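Local coordinates for protein lipase (Penicillium expansum, PDB 3G7N) that hydrolyses triacylglycerols and other acylglycerol lipids as a secreted alkaline lipase, releasing free fatty acids, at residues 17-22 against 245-250; 9-14 against 155-160; 82-87 against 105-110. All coordinates share one frame; numbering follows the deposited sequence.

How the contacts relate
From the N terminus, helix 8-23 supplies the first half of two contacts: residues 9-14 meet strand 154-159 in contact 2, and residues 17-22 meet residues 245-250 near the C terminus in contact 1. The loops these close cross, because their segments alternate along the chain. Contact 3, between 82-87 and 105-110, closes a short loop nested inside both and ties the loop that precedes strand 95-96 to helix 97-120. Contacts 1 and 2 touch, F245 O with H12 ND1 and S18 OG with L159 CD1. Contacts 1 and 3, their centres about 26 Å apart, lie on opposite sides of the chain's centre.

Contact 1 of 3, residues 17-22 against 245-250; sequences LSSAAY and FGVVML
M249 folds its side chain against S19 and Y22, where the C-terminal part of this alpha/beta-hydrolase-fold lipase lies against helix 8-23, beside the catalytic residues. The methionine is bent at both chi2 (-60°) and chi3, and it lies obliquely across the tyrosine. Its CG comes 3.7 Å from Y22 CE2, while SD is 4.9 Å from the centroid of the Y22 ring, 75° off the ring normal: a Met-aromatic contact made at the ring edge. SD also rests on the helix backbone, 3.6 Å from S19 N. The far end of Y22 belongs to the active-site side of the fold, for its OH is hydrogen-bonded to H131 ND1 and its side chain touches the nucleophile S132.

S19 supplies the polar link. With OG anti to the backbone N (chi1 -177°), its hydroxyl oxygen reaches the incoming chain and accepts the backbone N-H of L250, L250 N to S19 OG being 2.9 Å in a clearly bent bond. A252 N adds a weak bond to the same oxygen, so one helix hydroxyl receives one amide at close range and a second only weakly. The CB of S19 has an apolar neighbour of its own in V247 CG1. L250 finishes the contact at its more exposed end, setting CD2 3.6 Å from Y22 CB.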
loop_
_atom_site.group_PDB
_atom_site.type_symbol
_atom_site.label_atom_id
_atom_site.label_comp_id
_atom_site.label_asym_id
_atom_site.label_seq_id
_atom_site.Cartn_x
_atom_site.Cartn_y
_atom_site.Cartn_z
ATOM N N LEU A 17 -3.369 3.104 -10.459
ATOM C CA LEU A 17 -3.255 1.657 -10.350
ATOM C C LEU A 17 -4.170 1.112 -9.262
ATOM O O LEU A 17 -4.801 0.067 -9.428
ATOM C CB LEU A 17 -1.810 1.256 -10.053
ATOM C CG LEU A 17 -0.795 1.553 -11.166
ATOM C CD1 LEU A 17 0.597 1.212 -10.699
ATOM C CD2 LEU A 17 -1.120 0.799 -12.446
ATOM N N SER A 18 -4.211 1.817 -8.136
ATOM C CA SER A 18 -5.086 1.401 -7.044
ATOM C C SER A 18 -6.559 1.431 -7.464
ATOM O O SER A 18 -7.318 0.538 -7.126
ATOM C CB SER A 18 -4.883 2.305 -5.843
ATOM O OG SER A 18 -3.584 2.191 -5.281
ATOM N N SER A 19 -6.943 2.464 -8.220
ATOM C CA SER A 19 -8.308 2.557 -8.771
ATOM C C SER A 19 -8.618 1.404 -9.733
ATOM O O SER A 19 -9.675 0.765 -9.661
ATOM C CB SER A 19 -8.477 3.909 -9.478
ATOM O OG SER A 19 -9.803 4.091 -9.986
ATOM N N ALA A 20 -7.625 1.065 -10.563
ATOM C CA ALA A 20 -7.759 -0.065 -11.497
ATOM C C ALA A 20 -8.054 -1.365 -10.758
ATOM O O ALA A 20 -8.745 -2.241 -11.286
ATOM C CB ALA A 20 -6.498 -0.207 -12.366
ATOM N N ALA A 21 -7.440 -1.544 -9.589
ATOM C CA ALA A 21 -7.682 -2.743 -8.813
ATOM C C ALA A 21 -9.148 -2.831 -8.368
ATOM O O ALA A 21 -9.732 -3.915 -8.359
ATOM C CB ALA A 21 -6.773 -2.790 -7.622
ATOM N N TYR A 22 -9.739 -1.690 -8.018
ATOM C CA TYR A 22 -11.178 -1.663 -7.695
ATOM C C TYR A 22 -12.029 -1.921 -8.942
ATOM O O TYR A 22 -13.009 -2.656 -8.881
ATOM C CB TYR A 22 -11.573 -0.317 -7.093
ATOM C CG TYR A 22 -11.094 -0.080 -5.683
ATOM C CD1 TYR A 22 -11.699 -0.733 -4.606
ATOM C CD2 TYR A 22 -10.114 0.874 -5.412
ATOM C CE1 TYR A 22 -11.303 -0.464 -3.295
ATOM C CE2 TYR A 22 -9.747 1.169 -4.113
ATOM C CZ TYR A 22 -10.364 0.516 -3.064
ATOM O OH TYR A 22 -10.001 0.833 -1.788
ATOM N N PHE A 245 -4.367 11.705 -4.375
ATOM C CA PHE A 245 -3.559 12.373 -5.409
ATOM C C PHE A 245 -4.338 12.623 -6.685
ATOM O O PHE A 245 -3.835 12.407 -7.788
ATOM C CB PHE A 245 -2.235 11.645 -5.636
ATOM C CG PHE A 245 -1.388 11.599 -4.415
ATOM C CD1 PHE A 245 -0.614 12.695 -4.046
ATOM C CD2 PHE A 245 -1.608 10.593 -3.486
ATOM C CE1 PHE A 245 -0.043 12.761 -2.763
ATOM C CE2 PHE A 245 -1.050 10.647 -2.243
ATOM C CZ PHE A 245 -0.318 11.752 -1.845
ATOM N N GLY A 246 -5.548 13.135 -6.525
ATOM C CA GLY A 246 -6.319 13.625 -7.659
ATOM C C GLY A 246 -7.170 12.558 -8.330
ATOM O O GLY A 246 -7.870 12.841 -9.297
ATOM N N VAL A 247 -7.150 11.335 -7.798
ATOM C CA VAL A 247 -7.909 10.226 -8.381
ATOM C C VAL A 247 -8.992 9.766 -7.416
ATOM O O VAL A 247 -8.686 9.338 -6.295
ATOM C CB VAL A 247 -6.979 9.030 -8.672
ATOM C CG1 VAL A 247 -7.782 7.873 -9.253
ATOM C CG2 VAL A 247 -5.812 9.453 -9.591
ATOM N N VAL A 248 -10.246 9.803 -7.848
ATOM C CA VAL A 248 -11.334 9.212 -7.083
ATOM C C VAL A 248 -11.437 7.742 -7.456
ATOM O O VAL A 248 -11.479 7.384 -8.635
ATOM C CB VAL A 248 -12.675 9.924 -7.391
ATOM C CG1 VAL A 248 -13.854 9.206 -6.756
ATOM C CG2 VAL A 248 -12.608 11.407 -6.980
ATOM N N MET A 249 -11.299 6.870 -6.467
ATOM C CA MET A 249 -11.289 5.442 -6.735
ATOM C C MET A 249 -12.491 5.022 -7.560
ATOM O O MET A 249 -13.616 5.468 -7.293
ATOM C CB MET A 249 -11.216 4.640 -5.434
ATOM C CG MET A 249 -9.921 4.849 -4.654
ATOM S SD MET A 249 -8.433 4.371 -5.571
ATOM C CE MET A 249 -7.478 5.878 -5.528
ATOM N N LEU A 250 -12.249 4.118 -8.510
ATOM C CA LEU A 250 -13.220 3.618 -9.475
ATOM C C LEU A 250 -13.461 4.503 -10.686
ATOM O O LEU A 250 -14.082 4.042 -11.653
ATOM C CB LEU A 250 -14.542 3.214 -8.821
ATOM C CG LEU A 250 -14.525 1.899 -8.065
ATOM C CD1 LEU A 250 -15.797 1.779 -7.217
ATOM C CD2 LEU A 250 -14.403 0.731 -9.026
#

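Contact 2 of 3, residues 9-14 against 155-160; sequences PDLHRA and VSNALN
N157 points from strand 154-159 toward helix 8-23 and meets A14 and L11. Its CB comes first, 3.9 Å from the CB of A14, a contact between a methylene and a methyl where the CA atoms of the two segments come nearest. CG lies anti to the carbonyl carbon, beside the backbone N (chi1 -65°), and carries the amide. At the tip, ND2 passes 4.1 Å from A14 CB, whereas OD1 has the L11 methyl CD2 as its neighbour, 3.8 Å away, with the two side chains crossing at about a right angle. This buried oxygen is satisfied by a hydrogen bond from N181 ND2 of the adjacent strand 179-185.

L159, two residues on, faces the same way. Its CD1 rests on the helix backbone, 3.7 Å from A14 C, and its CD2 lies 4.4 Å from L11 CD2. The helix segment and the strand segment approach to 9.4 Å between axes, at 66° between their directions. Strand 154-159 runs in the central sheet between the parallel strands 125-131 and 179-185, and helix 8-23 packs over it, with A14 also on V129 of the former and L159 reaching on to A15 and S18 of the helix.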
loop_
_atom_site.group_PDB
_atom_site.type_symbol
_atom_site.label_atom_id
_atom_site.label_comp_id
_atom_site.label_asym_id
_atom_site.label_seq_id
_atom_site.Cartn_x
_atom_site.Cartn_y
_atom_site.Cartn_z
ATOM N N PRO A 9 3.779 13.011 -9.429
ATOM C CA PRO A 9 3.497 12.126 -10.557
ATOM C C PRO A 9 3.516 10.632 -10.201
ATOM O O PRO A 9 2.630 9.901 -10.643
ATOM C CB PRO A 9 4.597 12.474 -11.566
ATOM C CG PRO A 9 4.882 13.929 -11.275
ATOM C CD PRO A 9 4.769 14.052 -9.772
ATOM N N ASP A 10 4.450 10.216 -9.358
ATOM C CA ASP A 10 4.493 8.792 -9.020
ATOM C C ASP A 10 3.307 8.407 -8.128
ATOM O O ASP A 10 2.792 7.300 -8.203
ATOM C CB ASP A 10 5.821 8.383 -8.374
ATOM C CG ASP A 10 6.965 8.330 -9.369
ATOM O OD1 ASP A 10 6.689 8.367 -10.584
ATOM O OD2 ASP A 10 8.118 8.153 -8.922
ATOM N N LEU A 11 2.881 9.309 -7.257
ATOM C CA LEU A 11 1.780 8.999 -6.352
ATOM C C LEU A 11 0.450 9.032 -7.099
ATOM O O LEU A 11 -0.457 8.239 -6.811
ATOM C CB LEU A 11 1.787 9.953 -5.161
ATOM C CG LEU A 11 2.945 9.722 -4.193
ATOM C CD1 LEU A 11 3.156 10.944 -3.303
ATOM C CD2 LEU A 11 2.739 8.452 -3.374
ATOM N N HIS A 12 0.339 9.920 -8.082
ATOM C CA HIS A 12 -0.805 9.966 -8.967
ATOM C C HIS A 12 -0.941 8.656 -9.760
ATOM O O HIS A 12 -2.014 8.085 -9.855
ATOM C CB HIS A 12 -0.698 11.192 -9.908
ATOM C CG HIS A 12 -1.847 11.344 -10.847
ATOM N ND1 HIS A 12 -3.098 11.757 -10.441
ATOM C CD2 HIS A 12 -1.907 11.257 -12.200
ATOM C CE1 HIS A 12 -3.884 11.893 -11.493
ATOM N NE2 HIS A 12 -3.203 11.536 -12.567
ATOM N N ARG A 13 0.184 8.157 -10.277
ATOM C CA ARG A 13 0.199 6.846 -10.923
ATOM C C ARG A 13 -0.232 5.742 -9.953
ATOM O O ARG A 13 -1.015 4.885 -10.312
ATOM C CB ARG A 13 1.568 6.534 -11.537
ATOM C CG ARG A 13 1.664 5.108 -12.071
ATOM C CD ARG A 13 3.011 4.848 -12.758
ATOM N NE ARG A 13 3.198 3.443 -13.113
ATOM C CZ ARG A 13 3.724 2.528 -12.307
ATOM N NH1 ARG A 13 4.092 2.835 -11.074
ATOM N NH2 ARG A 13 3.860 1.282 -12.750
ATOM N N ALA A 14 0.298 5.779 -8.741
ATOM C CA ALA A 14 -0.061 4.788 -7.743
ATOM C C ALA A 14 -1.576 4.797 -7.502
ATOM O O ALA A 14 -2.185 3.749 -7.320
ATOM C CB ALA A 14 0.685 5.047 -6.456
ATOM N N VAL A 155 10.057 -0.170 -4.243
ATOM C CA VAL A 155 9.283 0.988 -3.779
ATOM C C VAL A 155 7.833 0.582 -3.617
ATOM O O VAL A 155 7.248 -0.068 -4.503
ATOM C CB VAL A 155 9.367 2.143 -4.778
ATOM C CG1 VAL A 155 8.569 3.360 -4.254
ATOM C CG2 VAL A 155 10.833 2.531 -5.039
ATOM N N SER A 156 7.281 0.896 -2.457
ATOM C CA SER A 156 5.895 0.553 -2.172
ATOM C C SER A 156 5.128 1.829 -1.849
ATOM O O SER A 156 5.627 2.688 -1.088
ATOM C CB SER A 156 5.824 -0.411 -0.986
ATOM O OG SER A 156 6.539 -1.627 -1.270
ATOM N N ASN A 157 3.907 1.936 -2.372
ATOM C CA ASN A 157 3.054 3.116 -2.157
ATOM C C ASN A 157 1.720 2.701 -1.570
ATOM O O ASN A 157 0.881 2.141 -2.283
ATOM C CB ASN A 157 2.829 3.846 -3.482
ATOM C CG ASN A 157 4.110 4.434 -4.044
ATOM O OD1 ASN A 157 4.754 5.258 -3.403
ATOM N ND2 ASN A 157 4.483 4.005 -5.251
ATOM N N ALA A 158 1.590 2.872 -0.256
ATOM C CA ALA A 158 0.323 2.603 0.431
ATOM C C ALA A 158 -0.482 3.892 0.481
ATOM O O ALA A 158 0.001 4.900 1.020
ATOM C CB ALA A 158 0.579 2.102 1.850
ATOM N N LEU A 159 -1.682 3.883 -0.095
ATOM C CA LEU A 159 -2.504 5.088 -0.147
ATOM C C LEU A 159 -3.621 5.030 0.887
ATOM O O LEU A 159 -4.331 4.019 1.014
ATOM C CB LEU A 159 -3.102 5.268 -1.538
ATOM C CG LEU A 159 -2.057 5.255 -2.669
ATOM C CD1 LEU A 159 -2.761 5.409 -4.013
ATOM C CD2 LEU A 159 -0.990 6.337 -2.499
ATOM N N ASN A 160 -3.761 6.112 1.639
ATOM C CA ASN A 160 -4.903 6.285 2.544
ATOM C C ASN A 160 -5.020 5.126 3.544
ATOM O O ASN A 160 -6.122 4.647 3.824
ATOM C CB ASN A 160 -6.234 6.476 1.771
ATOM C CG ASN A 160 -6.206 7.673 0.814
ATOM O OD1 ASN A 160 -5.155 8.008 0.253
ATOM N ND2 ASN A 160 -7.355 8.292 0.579
#

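Contact 3 of 3, residues 82-87 against 105-110; sequences PELSGV and AVHDTI
S85 turns OG into the crowded position between its own backbone N and carbonyl carbon (chi1 67°), H107 sets CG anti to the backbone N (chi1 179°), and D108 holds its carboxylate carbon CG anti to the carbonyl carbon, beside the backbone N. The frame is a type II beta turn from L84 to V87, closed by the bond from V87 N to L84 O, with G86 at the position of positive phi. It lies in the loop between strands 79-80 and 95-96 and rests on helix 97-120, away from the active site of this alpha/beta-hydrolase-fold enzyme.

The polar part centres on D108. S85 OG donates to D108 OD1 at a short 2.6 Å, meeting that oxygen nearly along its C-O axis. The same OD1 receives a weak bond from H107 ND1, at 3.5 Å, which would help to fix the turn of the imidazole. A water adds a further link, accepting from S85 N at 3.0 Å and donating weakly to D108 OD1. One short bond and two weak ones converge on OD1, an arrangement that would suit a charged carboxylate.

The ring of H107 carries the other half of the contact. W103 meets it with the planes at about 75°. S85 O is hydrogen-bonded to N148 ND2, which ties the turn to helix 133-148. L84 CD2 comes 4.0 Å from H107 CG, and L84 CB lies over one face in a CH-pi contact, 3.9 Å from the centroid of H107 and offset toward the rim, closest to NE2.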
loop_
_atom_site.group_PDB
_atom_site.type_symbol
_atom_site.label_atom_id
_atom_site.label_comp_id
_atom_site.label_asym_id
_atom_site.label_seq_id
_atom_site.Cartn_x
_atom_site.Cartn_y
_atom_site.Cartn_z
ATOM N N PRO A 82 3.027 -12.547 13.648
ATOM C CA PRO A 82 2.861 -12.921 12.247
ATOM C C PRO A 82 3.829 -14.022 11.844
ATOM O O PRO A 82 4.908 -14.148 12.427
ATOM C CB PRO A 82 3.217 -11.636 11.505
ATOM C CG PRO A 82 4.142 -10.931 12.396
ATOM C CD PRO A 82 3.723 -11.260 13.806
ATOM N N GLU A 83 3.477 -14.731 10.782
ATOM C CA GLU A 83 4.316 -15.774 10.214
ATOM C C GLU A 83 4.082 -15.790 8.704
ATOM O O GLU A 83 2.955 -15.999 8.255
ATOM C CB GLU A 83 3.948 -17.130 10.828
ATOM C CG GLU A 83 4.698 -18.313 10.237
ATOM C CD GLU A 83 4.780 -19.497 11.189
ATOM O OE1 GLU A 83 3.880 -19.646 12.047
ATOM O OE2 GLU A 83 5.746 -20.283 11.071
ATOM N N LEU A 84 5.154 -15.608 7.942
ATOM C CA LEU A 84 5.076 -15.605 6.475
ATOM C C LEU A 84 6.324 -16.281 5.905
ATOM O O LEU A 84 7.448 -15.957 6.303
ATOM C CB LEU A 84 4.999 -14.159 5.957
ATOM C CG LEU A 84 3.766 -13.337 6.364
ATOM C CD1 LEU A 84 3.956 -11.871 5.977
ATOM C CD2 LEU A 84 2.484 -13.895 5.777
ATOM N N SER A 85 6.151 -17.023 4.817
ATOM C CA SER A 85 7.305 -17.678 4.215
ATOM C C SER A 85 8.332 -16.665 3.732
ATOM O O SER A 85 7.988 -15.640 3.114
ATOM C CB SER A 85 6.872 -18.618 3.096
ATOM O OG SER A 85 6.331 -17.901 1.995
ATOM N N GLY A 86 9.600 -16.944 4.017
ATOM C CA GLY A 86 10.705 -16.136 3.544
ATOM C C GLY A 86 10.924 -14.892 4.374
ATOM O O GLY A 86 11.828 -14.118 4.099
ATOM N N VAL A 87 10.077 -14.694 5.388
ATOM C CA VAL A 87 10.206 -13.544 6.276
ATOM C C VAL A 87 10.629 -13.997 7.672
ATOM O O VAL A 87 10.051 -14.934 8.219
ATOM C CB VAL A 87 8.870 -12.761 6.409
ATOM C CG1 VAL A 87 9.045 -11.555 7.314
ATOM C CG2 VAL A 87 8.353 -12.361 5.026
ATOM N N ALA A 105 -3.153 -15.214 3.356
ATOM C CA ALA A 105 -3.934 -16.030 2.421
ATOM C C ALA A 105 -3.363 -15.983 1.004
ATOM O O ALA A 105 -3.487 -16.960 0.265
ATOM C CB ALA A 105 -5.396 -15.622 2.420
ATOM N N VAL A 106 -2.802 -14.835 0.610
ATOM C CA VAL A 106 -2.351 -14.621 -0.770
ATOM C C VAL A 106 -0.843 -14.559 -0.899
ATOM O O VAL A 106 -0.321 -14.560 -2.019
ATOM C CB VAL A 106 -2.976 -13.350 -1.395
ATOM C CG1 VAL A 106 -4.502 -13.483 -1.495
ATOM C CG2 VAL A 106 -2.591 -12.093 -0.603
ATOM N N HIS A 107 -0.141 -14.551 0.231
ATOM C CA HIS A 107 1.297 -14.336 0.263
ATOM C C HIS A 107 2.045 -15.281 -0.669
ATOM O O HIS A 107 2.881 -14.853 -1.460
ATOM C CB HIS A 107 1.804 -14.498 1.703
ATOM C CG HIS A 107 3.279 -14.322 1.855
ATOM N ND1 HIS A 107 4.163 -15.376 1.990
ATOM C CD2 HIS A 107 4.006 -13.199 2.037
ATOM C CE1 HIS A 107 5.380 -14.900 2.179
ATOM N NE2 HIS A 107 5.308 -13.579 2.236
ATOM N N ASP A 108 1.848 -16.586 -0.493
ATOM C CA ASP A 108 2.655 -17.550 -1.244
ATOM C C ASP A 108 2.368 -17.479 -2.748
ATOM O O ASP A 108 3.295 -17.572 -3.553
ATOM C CB ASP A 108 2.441 -18.985 -0.745
ATOM C CG ASP A 108 3.089 -19.245 0.600
ATOM O OD1 ASP A 108 4.157 -18.671 0.870
ATOM O OD2 ASP A 108 2.741 -20.288 1.199
ATOM N N THR A 109 1.111 -17.252 -3.112
ATOM C CA THR A 109 0.749 -17.066 -4.508
ATOM C C THR A 109 1.465 -15.859 -5.110
ATOM O O THR A 109 2.009 -15.943 -6.208
ATOM C CB THR A 109 -0.764 -16.912 -4.658
ATOM O OG1 THR A 109 -1.407 -18.075 -4.114
ATOM C CG2 THR A 109 -1.151 -16.788 -6.121
ATOM N N ILE A 110 1.486 -14.747 -4.387
ATOM C CA ILE A 110 2.129 -13.538 -4.878
ATOM C C ILE A 110 3.645 -13.735 -4.972
ATOM O O ILE A 110 4.238 -13.413 -6.007
ATOM C CB ILE A 110 1.775 -12.344 -3.978
ATOM C CG1 ILE A 110 0.301 -11.989 -4.162
ATOM C CG2 ILE A 110 2.654 -11.162 -4.306
ATOM C CD1 ILE A 110 -0.246 -10.967 -3.177
HETATM O O HOH W 1 3.462 -18.192 4.150
#